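Long-range contacts in FAD-binding PCMH-type domain-containing protein (Gibberella zeae, PDB 6YJO), which binds FAD covalently and probably works as an oxygen-dependent flavin oxidoreductase, possibly acting on oligosaccharides: residues Ala236-Val241 with Gly318-Met323; Ser245-Trp250 with Gln311-Ser316; Phe265-Pro270 with Gly388-Ala393; Glu272-Ile277 with Val289-Arg294. All coordinates share one frame; numbering follows the deposited sequence.

Interaction 1 (Ala236-Val241 with Gly318-Met323); sequences AAPETV and GGWIQM
A237 lays its methyl over the indole of W320 where the loop between strands 226-236 and 242-248, which links the six-stranded antiparallel sheet to the seven-stranded one, runs past the first turn of helix 320-326. CB of A237 stands 4.1 Å from the centroid of the five-membered ring and 22° off its normal, a CH-pi contact over the face. P238 follows, its CD reaching CE3 of W320 obliquely at 3.6 Å, while its carbonyl O lies 3.3 Å from CB of W320. CG of W320, anti to its backbone N (chi1 157°), is placed 4.0 Å from CB of A237. F150 of helix 142-152 also touches both A237 and W320. V241 forms a single antiparallel bridge with G318, a hydrogen-bonded pair: N of V241 donates to O of G318 at 3.1 Å, and N of G318 returns a bond to O of V241 at 2.9 Å. G319 is the N-cap residue of the helix, and its N-H donates in the carbonyl plane to a lone pair of OE1 of Q322. CG1 of V241 lies near CA of W320, and CG2 rests 3.0 Å from the carbonyl O of G319 and 3.5 Å from CB of M323.

Interaction 2 (Ser245-Trp250 with Gln311-Ser316); sequences SIELDW and QISTAS
S245 and T314 face each other with their hydroxyls, OG of S245 lying 2.6 Å from OG1 of T314 in a short hydrogen bond in which either may donate. Each oxygen sits between its own backbone N and carbonyl carbon (chi1 77° in S245, 61° in T314), and both side chains project from the same face of the sheet. Beside this pair S313 bonds E247, two residues on from S245: its OG accepts the backbone N-H of E247 at 3.1 Å, nearly straight at 165°. CG of E247 passes alongside, 3.4 Å from OG of S313, so that aliphatic carbon flanks the bonded oxygen. The two branches of I246 touch separate atoms: CG2 lies 3.4 Å from the carbonyl O of Q311 and CG1 4.2 Å from CG1 of I312, a loose apolar touch; its side chain also packs on I286 of strand 283-290. In the backbone, N of S245 donates to O of T314 at 2.9 Å. The carbonyl O of S245 receives N of S313 at 2.9 Å and, weakly, N of T314. Two residues thus face one, a classic beta bulge, here where the short strand 314-315 forms an outermost strand of the seven-stranded antiparallel sheet beside strand 242-248.

Interaction 3 (Phe265-Pro270 with Gly388-Ala393); sequences FAVTAP and GGPNSA
N391, in the type I turn from G389 to S392, sets its side chain against the carbonyl of A269, just past the end of helix 252-268. Its CB lies 3.3 Å from the carbonyl O of A269, the first residue after the helix to leave helical geometry. CG is anti to its own carbonyl carbon (chi1 -76°) and remains near the same oxygen. At the tip, ND2 comes 3.1 Å from O of A269 and 3.4 Å from O of T268. One residue earlier in the turn, the ring of P390 sets CD against V267, 3.9 Å from its CG1 and 3.7 Å from its carbonyl O, the two side chains crossing obliquely. Between the two segments sits a water that donates to O of A266 at 3.0 Å and to O of G388 at 2.7 Å, and accepts N-H of N391 at 2.9 Å. R181, from helix 180-183, also bonds O of A266 and O of P270, and touches N391 and S392. The contact therefore joins a helix end to the loop after strand 380-386 through a shared water and an apolar touch of P390 on V267: the water pairs two backbone acceptors with one backbone donor, and an arginine, which would carry positive charge, probably helps to offset the carbonyls at and just past the helix end.

Interaction 4 (Glu272-Ile277 with Val289-Arg294); sequences ELNMQI and VYYGTR
N274 and V289 face each other as an antiparallel hydrogen-bonded pair, with N of N274 to O of V289 and N of V289 to O of N274 both at 2.8 Å. CG of N274 is anti to its carbonyl carbon (chi1 -61°), and ND2 adds a weak bond to the same O of V289, at 3.4 Å. ND2 also lies 3.3 Å from CE2 of Y291, the amide and phenol planes 76° apart. On the other face of the sheet L273 and Y290 form the adjoining non-hydrogen-bonded pair: CB of L273 comes in plane to the edge of the Y290 ring, 3.9 Å from CD1, the side chains crossing at about a right angle. CB of E272 lies 3.7 Å from CE1 of Y290. These pairs belong to the beta hairpin of strands 273-280 and 283-290, within the seven-stranded antiparallel sheet. At its open end, N of Y291, the centre of an inverse gamma turn, donates to O of E272 at 3.1 Å. V289 lays CG1 over one face of the Y291 ring, 3.6 Å above its plane, offset toward the rim. Farther out, ND2 of N274 bonds OG1 of T182, while OH of Y291 bonds the carbonyl O of F178. L297 of helix 294-308 touches both L273 and Y290.

Interactions 2 and 4 belong to one seven-stranded antiparallel sheet, where strands 242-248 and 283-290 are neighbours; interaction 2 lies at its margin and interaction 4 at its central hairpin, with centres 13 Å apart. The centres of interactions 1 and 4 are about 12 Å apart, and the two touch through W320 and P238 against Y291. The centre of interaction 3 is also about 12 Å from that of interaction 4, on the helix 252-268 side, F265 meeting L273. Along the chain, interaction 4 is nested within the loops closed by the other three, and interaction 2 within that of interaction 1, whereas interaction 3 crosses interactions 1 and 2. Interaction 4 touches all three others, the side chain of V289 about 11 Å from the FAD.

Interaction 1 (Ala236-Val241 with Gly318-Met323)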
loop_
_atom_site.group_PDB
_atom_site.type_symbol
_atom_site.label_atom_id
_atom_site.label_comp_id
_atom_site.label_asym_id
_atom_site.label_seq_id
_atom_site.Cartn_x
_atom_site.Cartn_y
_atom_site.Cartn_z
ATOM N N ALA A 236 -10.731 -16.467 9.134
ATOM C CA ALA A 236 -12.029 -16.892 8.625
ATOM C C ALA A 236 -12.825 -15.675 8.171
ATOM O O ALA A 236 -13.055 -14.750 8.957
ATOM C CB ALA A 236 -12.795 -17.664 9.697
ATOM N N ALA A 237 -13.234 -15.670 6.907
ATOM C CA ALA A 237 -14.029 -14.568 6.381
ATOM C C ALA A 237 -15.298 -14.424 7.213
ATOM O O ALA A 237 -16.076 -15.386 7.304
ATOM C CB ALA A 237 -14.386 -14.803 4.915
ATOM N N PRO A 238 -15.555 -13.270 7.826
ATOM C CA PRO A 238 -16.753 -13.150 8.656
ATOM C C PRO A 238 -18.006 -13.203 7.799
ATOM O O PRO A 238 -17.997 -12.883 6.611
ATOM C CB PRO A 238 -16.589 -11.784 9.330
ATOM C CG PRO A 238 -15.803 -10.988 8.352
ATOM C CD PRO A 238 -14.907 -11.962 7.616
ATOM N N GLU A 239 -19.097 -13.630 8.427
ATOM C CA GLU A 239 -20.380 -13.755 7.752
ATOM C C GLU A 239 -21.295 -12.567 8.004
ATOM O O GLU A 239 -22.268 -12.386 7.261
ATOM C CB GLU A 239 -21.081 -15.049 8.199
ATOM C CG GLU A 239 -21.294 -15.154 9.702
ATOM C CD GLU A 239 -21.984 -16.448 10.108
ATOM O OE1 GLU A 239 -22.092 -17.362 9.261
ATOM O OE2 GLU A 239 -22.420 -16.550 11.273
ATOM N N THR A 240 -20.994 -11.756 9.016
ATOM C CA THR A 240 -21.827 -10.633 9.436
ATOM C C THR A 240 -20.954 -9.382 9.428
ATOM O O THR A 240 -20.166 -9.162 10.353
ATOM C CB THR A 240 -22.422 -10.904 10.816
ATOM O OG1 THR A 240 -23.301 -12.034 10.743
ATOM C CG2 THR A 240 -23.187 -9.697 11.332
ATOM N N VAL A 241 -21.090 -8.563 8.387
ATOM C CA VAL A 241 -20.235 -7.400 8.178
ATOM C C VAL A 241 -21.118 -6.214 7.814
ATOM O O VAL A 241 -21.969 -6.319 6.923
ATOM C CB VAL A 241 -19.174 -7.662 7.087
ATOM C CG1 VAL A 241 -18.739 -9.127 7.113
ATOM C CG2 VAL A 241 -19.675 -7.283 5.699
ATOM N N GLY A 318 -24.308 -7.508 5.598
ATOM C CA GLY A 318 -24.212 -8.465 4.519
ATOM C C GLY A 318 -22.956 -9.306 4.614
ATOM O O GLY A 318 -22.291 -9.348 5.648
ATOM N N GLY A 319 -22.646 -9.984 3.510
ATOM C CA GLY A 319 -21.506 -10.873 3.466
ATOM C C GLY A 319 -20.181 -10.126 3.355
ATOM O O GLY A 319 -20.126 -8.912 3.173
ATOM N N TRP A 320 -19.096 -10.896 3.460
ATOM C CA TRP A 320 -17.754 -10.327 3.409
ATOM C C TRP A 320 -17.401 -9.885 1.997
ATOM O O TRP A 320 -16.809 -8.818 1.806
ATOM C CB TRP A 320 -16.753 -11.361 3.934
ATOM C CG TRP A 320 -15.321 -11.200 3.472
ATOM C CD1 TRP A 320 -14.719 -11.848 2.432
ATOM C CD2 TRP A 320 -14.313 -10.370 4.064
ATOM N NE1 TRP A 320 -13.404 -11.470 2.336
ATOM C CE2 TRP A 320 -13.129 -10.561 3.324
ATOM C CE3 TRP A 320 -14.296 -9.485 5.144
ATOM C CZ2 TRP A 320 -11.943 -9.893 3.624
ATOM C CZ3 TRP A 320 -13.116 -8.821 5.442
ATOM C CH2 TRP A 320 -11.957 -9.028 4.685
ATOM N N ILE A 321 -17.764 -10.691 0.997
ATOM C CA ILE A 321 -17.533 -10.319 -0.393
ATOM C C ILE A 321 -18.405 -9.134 -0.774
ATOM O O ILE A 321 -18.052 -8.353 -1.663
ATOM C CB ILE A 321 -17.778 -11.534 -1.311
ATOM C CG1 ILE A 321 -16.741 -12.630 -1.027
ATOM C CG2 ILE A 321 -17.732 -11.124 -2.777
ATOM C CD1 ILE A 321 -15.306 -12.256 -1.421
ATOM N N GLN A 322 -19.547 -8.970 -0.105
ATOM C CA GLN A 322 -20.392 -7.811 -0.367
ATOM C C GLN A 322 -19.700 -6.526 0.072
ATOM O O GLN A 322 -19.724 -5.521 -0.647
ATOM C CB GLN A 322 -21.737 -7.982 0.340
ATOM C CG GLN A 322 -22.898 -7.294 -0.338
ATOM C CD GLN A 322 -24.239 -7.865 0.093
ATOM O OE1 GLN A 322 -24.323 -8.625 1.058
ATOM N NE2 GLN A 322 -25.295 -7.509 -0.630
ATOM N N MET A 323 -19.064 -6.545 1.246
ATOM C CA MET A 323 -18.380 -5.352 1.733
ATOM C C MET A 323 -17.196 -4.989 0.844
ATOM O O MET A 323 -16.943 -3.805 0.593
ATOM C CB MET A 323 -17.925 -5.567 3.177
ATOM C CG MET A 323 -17.046 -4.452 3.747
ATOM S SD MET A 323 -15.291 -4.574 3.300
ATOM C CE MET A 323 -14.893 -6.243 3.836
#

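Interaction 2 (Ser245-Trp250 with Gln311-Ser316)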
loop_
_atom_site.group_PDB
_atom_site.type_symbol
_atom_site.label_atom_id
_atom_site.label_comp_id
_atom_site.label_asym_id
_atom_site.label_seq_id
_atom_site.Cartn_x
_atom_site.Cartn_y
_atom_site.Cartn_z
ATOM N N SER A 245 -21.642 4.692 6.444
ATOM C CA SER A 245 -21.197 6.046 6.146
ATOM C C SER A 245 -21.909 7.022 7.069
ATOM O O SER A 245 -23.038 6.778 7.500
ATOM C CB SER A 245 -21.470 6.431 4.681
ATOM O OG SER A 245 -22.838 6.738 4.479
ATOM N N ILE A 246 -21.223 8.116 7.391
ATOM C CA ILE A 246 -21.800 9.268 8.078
ATOM C C ILE A 246 -21.414 10.495 7.266
ATOM O O ILE A 246 -20.229 10.838 7.184
ATOM C CB ILE A 246 -21.306 9.407 9.527
ATOM C CG1 ILE A 246 -21.652 8.171 10.364
ATOM C CG2 ILE A 246 -21.893 10.666 10.147
ATOM C CD1 ILE A 246 -20.440 7.335 10.735
ATOM N N GLU A 247 -22.402 11.154 6.669
ATOM C CA GLU A 247 -22.162 12.352 5.879
ATOM C C GLU A 247 -22.172 13.583 6.776
ATOM O O GLU A 247 -23.004 13.705 7.680
ATOM C CB GLU A 247 -23.219 12.491 4.786
ATOM C CG GLU A 247 -23.357 11.265 3.898
ATOM C CD GLU A 247 -24.376 11.466 2.794
ATOM O OE1 GLU A 247 -24.949 12.573 2.706
ATOM O OE2 GLU A 247 -24.603 10.519 2.011
ATOM N N LEU A 248 -21.236 14.495 6.519
ATOM C CA LEU A 248 -21.089 15.705 7.312
ATOM C C LEU A 248 -20.810 16.888 6.398
ATOM O O LEU A 248 -20.479 16.731 5.220
ATOM C CB LEU A 248 -19.955 15.575 8.336
ATOM C CG LEU A 248 -20.110 14.485 9.394
ATOM C CD1 LEU A 248 -19.152 13.335 9.108
ATOM C CD2 LEU A 248 -19.869 15.068 10.777
ATOM N N ASP A 249 -20.970 18.092 6.964
ATOM C CA ASP A 249 -20.580 19.343 6.307
ATOM C C ASP A 249 -20.024 20.283 7.390
ATOM O O ASP A 249 -20.687 21.215 7.855
ATOM C CB ASP A 249 -21.745 19.973 5.554
ATOM C CG ASP A 249 -21.326 21.194 4.767
ATOM O OD1 ASP A 249 -20.121 21.318 4.456
ATOM O OD2 ASP A 249 -22.196 22.036 4.475
ATOM N N TRP A 250 -18.780 20.025 7.785
ATOM C CA TRP A 250 -18.110 20.828 8.797
ATOM C C TRP A 250 -17.769 22.221 8.280
ATOM O O TRP A 250 -17.551 22.433 7.085
ATOM C CB TRP A 250 -16.809 20.154 9.230
ATOM C CG TRP A 250 -16.957 18.967 10.119
ATOM C CD1 TRP A 250 -18.025 18.645 10.902
ATOM C CD2 TRP A 250 -15.984 17.938 10.316
ATOM N NE1 TRP A 250 -17.773 17.474 11.577
ATOM C CE2 TRP A 250 -16.528 17.020 11.233
ATOM C CE3 TRP A 250 -14.705 17.706 9.804
ATOM C CZ2 TRP A 250 -15.835 15.885 11.649
ATOM C CZ3 TRP A 250 -14.019 16.582 10.217
ATOM C CH2 TRP A 250 -14.584 15.685 11.132
ATOM N N GLN A 311 -25.341 11.425 12.752
ATOM C CA GLN A 311 -26.047 10.154 12.721
ATOM C C GLN A 311 -25.631 9.383 11.479
ATOM O O GLN A 311 -25.200 9.967 10.482
ATOM C CB GLN A 311 -27.568 10.367 12.726
ATOM C CG GLN A 311 -28.007 11.597 11.947
ATOM C CD GLN A 311 -29.397 11.457 11.364
ATOM O OE1 GLN A 311 -29.682 10.504 10.638
ATOM N NE2 GLN A 311 -30.271 12.410 11.674
ATOM N N ILE A 312 -25.761 8.056 11.549
ATOM C CA ILE A 312 -25.473 7.228 10.386
ATOM C C ILE A 312 -26.337 7.675 9.216
ATOM O O ILE A 312 -27.547 7.907 9.356
ATOM C CB ILE A 312 -25.698 5.743 10.718
ATOM C CG1 ILE A 312 -24.411 5.134 11.279
ATOM C CG2 ILE A 312 -26.157 4.968 9.482
ATOM C CD1 ILE A 312 -24.573 3.740 11.840
ATOM N N SER A 313 -25.710 7.805 8.048
ATOM C CA SER A 313 -26.424 8.134 6.822
ATOM C C SER A 313 -26.860 6.874 6.083
ATOM O O SER A 313 -28.031 6.738 5.722
ATOM C CB SER A 313 -25.544 9.009 5.924
ATOM O OG SER A 313 -25.422 10.319 6.453
ATOM N N THR A 314 -25.933 5.944 5.859
ATOM C CA THR A 314 -26.238 4.659 5.247
ATOM C C THR A 314 -25.549 3.557 6.037
ATOM O O THR A 314 -24.408 3.716 6.481
ATOM C CB THR A 314 -25.791 4.610 3.780
ATOM O OG1 THR A 314 -24.374 4.806 3.700
ATOM C CG2 THR A 314 -26.497 5.697 2.970
ATOM N N ALA A 315 -26.252 2.443 6.221
ATOM C CA ALA A 315 -25.693 1.303 6.930
ATOM C C ALA A 315 -26.464 0.060 6.519
ATOM O O ALA A 315 -27.691 0.094 6.392
ATOM C CB ALA A 315 -25.745 1.506 8.450
ATOM N N SER A 316 -25.732 -1.025 6.293
ATOM C CA SER A 316 -26.318 -2.247 5.770
ATOM C C SER A 316 -25.437 -3.416 6.185
ATOM O O SER A 316 -24.214 -3.282 6.247
ATOM C CB SER A 316 -26.455 -2.177 4.244
ATOM O OG SER A 316 -26.930 -3.402 3.715
#

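Interaction 3 (Phe265-Pro270 with Gly388-Ala393)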
loop_
_atom_site.group_PDB
_atom_site.type_symbol
_atom_site.label_atom_id
_atom_site.label_comp_id
_atom_site.label_asym_id
_atom_site.label_seq_id
_atom_site.Cartn_x
_atom_site.Cartn_y
_atom_site.Cartn_z
ATOM N N PHE A 265 -11.740 8.737 19.895
ATOM C CA PHE A 265 -12.470 7.526 19.544
ATOM C C PHE A 265 -11.552 6.468 18.944
ATOM O O PHE A 265 -11.814 5.268 19.089
ATOM C CB PHE A 265 -13.595 7.873 18.569
ATOM C CG PHE A 265 -14.542 6.745 18.312
ATOM C CD1 PHE A 265 -15.380 6.289 19.316
ATOM C CD2 PHE A 265 -14.605 6.145 17.065
ATOM C CE1 PHE A 265 -16.258 5.252 19.085
ATOM C CE2 PHE A 265 -15.483 5.110 16.828
ATOM C CZ PHE A 265 -16.312 4.662 17.840
ATOM N N ALA A 266 -10.481 6.887 18.264
ATOM C CA ALA A 266 -9.531 5.931 17.708
ATOM C C ALA A 266 -8.790 5.167 18.795
ATOM O O ALA A 266 -8.265 4.082 18.526
ATOM C CB ALA A 266 -8.529 6.649 16.802
ATOM N N VAL A 267 -8.747 5.703 20.014
ATOM C CA VAL A 267 -8.057 5.028 21.107
ATOM C C VAL A 267 -8.973 4.016 21.781
ATOM O O VAL A 267 -8.519 2.953 22.218
ATOM C CB VAL A 267 -7.532 6.068 22.114
ATOM C CG1 VAL A 267 -6.858 5.379 23.301
ATOM C CG2 VAL A 267 -6.581 7.039 21.429
ATOM N N THR A 268 -10.270 4.321 21.870
ATOM C CA THR A 268 -11.178 3.567 22.725
ATOM C C THR A 268 -12.095 2.607 21.975
ATOM O O THR A 268 -12.606 1.668 22.593
ATOM C CB THR A 268 -12.052 4.531 23.538
ATOM O OG1 THR A 268 -12.755 5.406 22.647
ATOM C CG2 THR A 268 -11.205 5.363 24.492
ATOM N N ALA A 269 -12.319 2.809 20.680
ATOM C CA ALA A 269 -13.329 2.026 19.986
ATOM C C ALA A 269 -12.948 0.544 19.969
ATOM O O ALA A 269 -11.766 0.200 20.035
ATOM C CB ALA A 269 -13.512 2.533 18.558
ATOM N N PRO A 270 -13.932 -0.354 19.899
ATOM C CA PRO A 270 -13.613 -1.785 19.819
ATOM C C PRO A 270 -12.787 -2.110 18.583
ATOM O O PRO A 270 -12.753 -1.356 17.608
ATOM C CB PRO A 270 -14.991 -2.456 19.754
ATOM C CG PRO A 270 -15.918 -1.478 20.376
ATOM C CD PRO A 270 -15.384 -0.126 19.995
ATOM N N GLY A 388 -3.850 2.991 14.495
ATOM C CA GLY A 388 -3.250 2.301 15.622
ATOM C C GLY A 388 -4.021 2.434 16.918
ATOM O O GLY A 388 -5.252 2.513 16.916
ATOM N N GLY A 389 -3.300 2.455 18.036
ATOM C CA GLY A 389 -3.907 2.531 19.344
ATOM C C GLY A 389 -3.988 1.178 20.025
ATOM O O GLY A 389 -3.639 0.143 19.449
ATOM N N PRO A 390 -4.457 1.160 21.274
ATOM C CA PRO A 390 -4.477 -0.107 22.027
ATOM C C PRO A 390 -5.369 -1.174 21.418
ATOM O O PRO A 390 -5.080 -2.367 21.570
ATOM C CB PRO A 390 -4.980 0.319 23.413
ATOM C CG PRO A 390 -4.689 1.786 23.499
ATOM C CD PRO A 390 -4.864 2.305 22.103
ATOM N N ASN A 391 -6.444 -0.789 20.732
ATOM C CA ASN A 391 -7.418 -1.740 20.211
ATOM C C ASN A 391 -7.223 -2.048 18.731
ATOM O O ASN A 391 -8.042 -2.764 18.146
ATOM C CB ASN A 391 -8.838 -1.217 20.455
ATOM C CG ASN A 391 -9.273 -1.367 21.906
ATOM O OD1 ASN A 391 -9.080 -2.418 22.519
ATOM N ND2 ASN A 391 -9.860 -0.314 22.461
ATOM N N SER A 392 -6.162 -1.531 18.117
ATOM C CA SER A 392 -5.799 -1.898 16.757
ATOM C C SER A 392 -4.868 -3.102 16.781
ATOM O O SER A 392 -3.951 -3.174 17.604
ATOM C CB SER A 392 -5.122 -0.728 16.041
ATOM O OG SER A 392 -4.628 -1.128 14.774
ATOM N N ALA A 393 -5.114 -4.052 15.875
ATOM C CA ALA A 393 -4.267 -5.236 15.793
ATOM C C ALA A 393 -2.900 -4.923 15.202
ATOM O O ALA A 393 -1.981 -5.738 15.334
ATOM C CB ALA A 393 -4.954 -6.320 14.960
HETATM O O HOH W 1 -6.807 1.491 18.918
#

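Interaction 4 (Glu272-Ile277 with Val289-Arg294)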
loop_
_atom_site.group_PDB
_atom_site.type_symbol
_atom_site.label_atom_id
_atom_site.label_comp_id
_atom_site.label_asym_id
_atom_site.label_seq_id
_atom_site.Cartn_x
_atom_site.Cartn_y
_atom_site.Cartn_z
ATOM N N GLU A 272 -13.419 -4.538 16.582
ATOM C CA GLU A 272 -14.327 -4.894 15.496
ATOM C C GLU A 272 -14.633 -3.721 14.574
ATOM O O GLU A 272 -15.229 -3.932 13.512
ATOM C CB GLU A 272 -15.646 -5.441 16.058
ATOM C CG GLU A 272 -15.602 -6.907 16.483
ATOM C CD GLU A 272 -15.012 -7.107 17.865
ATOM O OE1 GLU A 272 -14.779 -6.098 18.563
ATOM O OE2 GLU A 272 -14.785 -8.274 18.257
ATOM N N LEU A 273 -14.232 -2.508 14.941
ATOM C CA LEU A 273 -14.605 -1.296 14.224
ATOM C C LEU A 273 -13.429 -0.792 13.393
ATOM O O LEU A 273 -12.310 -0.674 13.901
ATOM C CB LEU A 273 -15.058 -0.223 15.214
ATOM C CG LEU A 273 -15.464 1.139 14.655
ATOM C CD1 LEU A 273 -16.737 1.047 13.829
ATOM C CD2 LEU A 273 -15.634 2.120 15.801
ATOM N N ASN A 274 -13.691 -0.497 12.121
ATOM C CA ASN A 274 -12.696 0.030 11.192
ATOM C C ASN A 274 -13.246 1.306 10.571
ATOM O O ASN A 274 -14.383 1.319 10.091
ATOM C CB ASN A 274 -12.364 -0.997 10.106
ATOM C CG ASN A 274 -11.788 -2.281 10.676
ATOM O OD1 ASN A 274 -10.573 -2.461 10.715
ATOM N ND2 ASN A 274 -12.662 -3.182 11.121
ATOM N N MET A 275 -12.448 2.374 10.570
ATOM C CA MET A 275 -12.965 3.688 10.212
ATOM C C MET A 275 -11.920 4.504 9.470
ATOM O O MET A 275 -10.717 4.347 9.691
ATOM C CB MET A 275 -13.408 4.457 11.462
ATOM C CG MET A 275 -14.646 5.301 11.255
ATOM S SD MET A 275 -15.328 5.905 12.808
ATOM C CE MET A 275 -14.256 7.304 13.113
ATOM N N GLN A 276 -12.406 5.376 8.584
ATOM C CA GLN A 276 -11.633 6.464 7.999
ATOM C C GLN A 276 -12.582 7.641 7.800
ATOM O O GLN A 276 -13.804 7.498 7.912
ATOM C CB GLN A 276 -10.970 6.039 6.682
ATOM C CG GLN A 276 -11.849 6.177 5.443
ATOM C CD GLN A 276 -11.192 5.667 4.167
ATOM O OE1 GLN A 276 -11.832 5.605 3.117
ATOM N NE2 GLN A 276 -9.915 5.311 4.246
ATOM N N ILE A 277 -12.018 8.818 7.525
ATOM C CA ILE A 277 -12.811 9.992 7.169
ATOM C C ILE A 277 -12.287 10.568 5.863
ATOM O O ILE A 277 -11.147 11.038 5.800
ATOM C CB ILE A 277 -12.807 11.070 8.269
ATOM C CG1 ILE A 277 -13.643 12.272 7.802
ATOM C CG2 ILE A 277 -11.388 11.507 8.616
ATOM C CD1 ILE A 277 -13.856 13.329 8.852
ATOM N N VAL A 289 -16.147 0.010 8.360
ATOM C CA VAL A 289 -16.723 -1.330 8.410
ATOM C C VAL A 289 -16.694 -1.825 9.850
ATOM O O VAL A 289 -15.661 -1.742 10.522
ATOM C CB VAL A 289 -15.969 -2.322 7.501
ATOM C CG1 VAL A 289 -16.518 -3.733 7.705
ATOM C CG2 VAL A 289 -16.066 -1.907 6.036
ATOM N N TYR A 290 -17.825 -2.346 10.319
ATOM C CA TYR A 290 -17.930 -2.978 11.628
ATOM C C TYR A 290 -18.277 -4.446 11.423
ATOM O O TYR A 290 -19.339 -4.766 10.879
ATOM C CB TYR A 290 -18.993 -2.293 12.492
ATOM C CG TYR A 290 -19.086 -2.845 13.897
ATOM C CD1 TYR A 290 -18.237 -2.389 14.898
ATOM C CD2 TYR A 290 -20.024 -3.821 14.225
ATOM C CE1 TYR A 290 -18.316 -2.892 16.184
ATOM C CE2 TYR A 290 -20.113 -4.327 15.513
ATOM C CZ TYR A 290 -19.258 -3.859 16.486
ATOM O OH TYR A 290 -19.335 -4.358 17.767
ATOM N N TYR A 291 -17.379 -5.332 11.843
ATOM C CA TYR A 291 -17.611 -6.771 11.732
ATOM C C TYR A 291 -18.512 -7.188 12.887
ATOM O O TYR A 291 -18.063 -7.598 13.961
ATOM C CB TYR A 291 -16.287 -7.523 11.704
ATOM C CG TYR A 291 -15.450 -7.107 10.516
ATOM C CD1 TYR A 291 -15.810 -7.489 9.228
ATOM C CD2 TYR A 291 -14.329 -6.301 10.672
ATOM C CE1 TYR A 291 -15.068 -7.097 8.135
ATOM C CE2 TYR A 291 -13.580 -5.905 9.581
ATOM C CZ TYR A 291 -13.954 -6.306 8.316
ATOM O OH TYR A 291 -13.212 -5.914 7.220
ATOM N N GLY A 292 -19.812 -7.076 12.642
ATOM C CA GLY A 292 -20.808 -7.301 13.667
ATOM C C GLY A 292 -22.157 -6.807 13.182
ATOM O O GLY A 292 -22.327 -6.464 12.009
ATOM N N THR A 293 -23.108 -6.768 14.112
ATOM C CA THR A 293 -24.475 -6.402 13.773
ATOM C C THR A 293 -24.646 -4.884 13.760
ATOM O O THR A 293 -23.853 -4.133 14.335
ATOM C CB THR A 293 -25.462 -7.025 14.762
ATOM O OG1 THR A 293 -25.326 -6.397 16.042
ATOM C CG2 THR A 293 -25.205 -8.521 14.905
ATOM N N ARG A 294 -25.707 -4.433 13.084
ATOM C CA ARG A 294 -26.003 -3.004 13.046
ATOM C C ARG A 294 -26.182 -2.448 14.453
ATOM O O ARG A 294 -25.590 -1.420 14.808
ATOM C CB ARG A 294 -27.254 -2.742 12.204
ATOM C CG ARG A 294 -27.801 -1.311 12.312
ATOM C CD ARG A 294 -26.757 -0.268 11.909
ATOM N NE ARG A 294 -27.182 1.093 12.230
ATOM C CZ ARG A 294 -27.964 1.842 11.459
ATOM N NH1 ARG A 294 -28.428 1.371 10.309
ATOM N NH2 ARG A 294 -28.289 3.070 11.842
#